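Local coordinates for endoribonuclease (Porcine reproductive and respiratory syndrome virus, PDB 5DA1), which probably cleaves RNA as the uridylate-specific endoribonuclease (NendoU) Nsp11 of the arterivirus replicase and, as a dimer, antagonises the beta interferon response, at residues 175-180 with 217-222. Numbering follows the deposited sequence.
Sequences VCTLTD and TAYFQL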
loop_
_atom_site.group_PDB
_atom_site.type_symbol
_atom_site.label_atom_id
_atom_site.label_comp_id
_atom_site.label_asym_id
_atom_site.label_seq_id
_atom_site.Cartn_x
_atom_site.Cartn_y
_atom_site.Cartn_z
ATOM N N VAL A 175 -3.877 10.701 -2.107
ATOM C CA VAL A 175 -2.524 10.847 -2.507
ATOM C C VAL A 175 -1.706 11.326 -1.358
ATOM O O VAL A 175 -1.978 12.356 -0.755
ATOM C CB VAL A 175 -2.367 11.792 -3.730
ATOM C CG1 VAL A 175 -0.881 11.988 -4.055
ATOM C CG2 VAL A 175 -3.124 11.226 -4.950
ATOM N N CYS A 176 -0.680 10.558 -1.050
ATOM C CA CYS A 176 0.214 10.906 0.033
ATOM C C CYS A 176 1.567 10.309 -0.266
ATOM O O CYS A 176 1.710 9.175 -0.738
ATOM C CB CYS A 176 -0.336 10.423 1.365
ATOM S SG CYS A 176 0.707 10.724 2.781
ATOM N N THR A 177 2.565 11.108 0.026
ATOM C CA THR A 177 3.832 10.977 -0.601
ATOM C C THR A 177 4.719 10.695 0.562
ATOM O O THR A 177 4.568 11.305 1.629
ATOM C CB THR A 177 4.115 12.297 -1.305
ATOM O OG1 THR A 177 4.635 12.049 -2.599
ATOM C CG2 THR A 177 4.978 13.237 -0.485
ATOM N N LEU A 178 5.624 9.752 0.401
ATOM C CA LEU A 178 6.276 9.202 1.568
ATOM C C LEU A 178 7.678 8.708 1.246
ATOM O O LEU A 178 7.943 8.261 0.135
ATOM C CB LEU A 178 5.377 8.060 2.050
ATOM C CG LEU A 178 5.807 6.943 2.979
ATOM C CD1 LEU A 178 4.539 6.417 3.536
ATOM C CD2 LEU A 178 6.515 5.860 2.210
ATOM N N THR A 179 8.563 8.779 2.222
ATOM C CA THR A 179 9.896 8.211 2.115
ATOM C C THR A 179 10.324 7.668 3.467
ATOM O O THR A 179 9.633 7.830 4.461
ATOM C CB THR A 179 10.967 9.256 1.708
ATOM O OG1 THR A 179 11.309 10.048 2.838
ATOM C CG2 THR A 179 10.508 10.157 0.596
ATOM N N ASP A 180 11.491 7.054 3.518
ATOM C CA ASP A 180 11.999 6.553 4.786
ATOM C C ASP A 180 13.337 7.163 5.188
ATOM O O ASP A 180 14.062 6.550 5.984
ATOM C CB ASP A 180 12.082 5.020 4.765
ATOM C CG ASP A 180 13.165 4.479 3.826
ATOM O OD1 ASP A 180 13.984 5.244 3.292
ATOM O OD2 ASP A 180 13.219 3.256 3.631
ATOM N N THR A 217 3.837 21.893 7.278
ATOM C CA THR A 217 4.027 20.579 6.659
ATOM C C THR A 217 5.227 20.547 5.704
ATOM O O THR A 217 5.898 21.554 5.512
ATOM C CB THR A 217 2.712 20.071 5.986
ATOM O OG1 THR A 217 2.815 18.665 5.717
ATOM C CG2 THR A 217 2.399 20.846 4.679
ATOM N N ALA A 218 5.504 19.381 5.128
ATOM C CA ALA A 218 6.704 19.184 4.329
ATOM C C ALA A 218 6.622 17.850 3.652
ATOM O O ALA A 218 6.430 16.830 4.292
ATOM C CB ALA A 218 7.969 19.251 5.192
ATOM N N TYR A 219 6.774 17.858 2.344
ATOM C CA TYR A 219 6.622 16.653 1.603
ATOM C C TYR A 219 7.429 16.688 0.328
ATOM O O TYR A 219 7.672 17.735 -0.244
ATOM C CB TYR A 219 5.153 16.402 1.319
ATOM C CG TYR A 219 4.479 17.474 0.497
ATOM C CD1 TYR A 219 4.603 17.499 -0.872
ATOM C CD2 TYR A 219 3.679 18.431 1.104
ATOM C CE1 TYR A 219 3.970 18.462 -1.612
ATOM C CE2 TYR A 219 3.055 19.411 0.383
ATOM C CZ TYR A 219 3.187 19.433 -0.974
ATOM O OH TYR A 219 2.541 20.418 -1.707
ATOM N N PHE A 220 7.862 15.505 -0.089
ATOM C CA PHE A 220 8.640 15.316 -1.288
ATOM C C PHE A 220 7.725 15.166 -2.465
ATOM O O PHE A 220 6.545 14.900 -2.315
ATOM C CB PHE A 220 9.507 14.063 -1.143
ATOM C CG PHE A 220 10.809 14.312 -0.469
ATOM C CD1 PHE A 220 11.747 15.172 -1.039
ATOM C CD2 PHE A 220 11.100 13.713 0.738
ATOM C CE1 PHE A 220 12.956 15.415 -0.429
ATOM C CE2 PHE A 220 12.326 13.956 1.376
ATOM C CZ PHE A 220 13.248 14.805 0.793
ATOM N N GLN A 221 8.277 15.336 -3.653
ATOM C CA GLN A 221 7.531 15.053 -4.856
ATOM C C GLN A 221 8.457 14.889 -6.048
ATOM O O GLN A 221 9.510 15.520 -6.089
ATOM C CB GLN A 221 6.556 16.169 -5.115
ATOM C CG GLN A 221 5.346 15.737 -5.828
ATOM C CD GLN A 221 4.348 16.837 -5.831
ATOM O OE1 GLN A 221 3.671 17.068 -4.822
ATOM N NE2 GLN A 221 4.265 17.572 -6.955
ATOM N N LEU A 222 8.048 14.047 -7.002
ATOM C CA LEU A 222 8.766 13.813 -8.253
ATOM C C LEU A 222 8.549 14.924 -9.285
ATOM O O LEU A 222 7.536 15.637 -9.244
ATOM C CB LEU A 222 8.327 12.497 -8.887
ATOM C CG LEU A 222 8.604 11.180 -8.184
ATOM C CD1 LEU A 222 7.971 10.019 -8.965
ATOM C CD2 LEU A 222 10.108 10.999 -7.998
#
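Thr177 OG1 gives a weak hydrogen bond to the backbone carbonyl of Phe220, with 3.4 Å between OG1 and Phe220 O. It is the one polar link across these two strands. The same side chain sets its methyl beside that carbonyl too, and the same methyl, Thr177 CG2, also meets Tyr219 CB at 3.6 Å. The Tyr219 side chain crosses the threonine at about a right angle; its CB makes the contact while the rest of the side chain leads away. Two residues along, Thr179 lays CG2 obliquely against the Phe220 ring, 3.6 Å from Phe220 CD2. Its methyl stands anti to its own carbonyl carbon and its hydroxyl lies between N and C (chi1 78°), and there OG1 accepts a weak hydrogen bond from Val181 N.

Strand 217-221 pairs through its backbone with 206-213, on whose Val208 and Leu210 the Phe220 ring also packs, and 171-178 pairs with 161-167, so the contact joins the edges of two antiparallel sheets in the EndoU catalytic domain, mainly through side chains, with Phe220 O the backbone partner. His144, a predicted active-site residue, gives a hydrogen bond from ND1 to Thr177 O, and its nearest side-chain atom is about 4 Å from that of Tyr219. With one weak bond and mostly methyl and ring contacts, cohesion here is chiefly apolar, and it brings Tyr219 and the carbonyl holding His144 together at the probable active site.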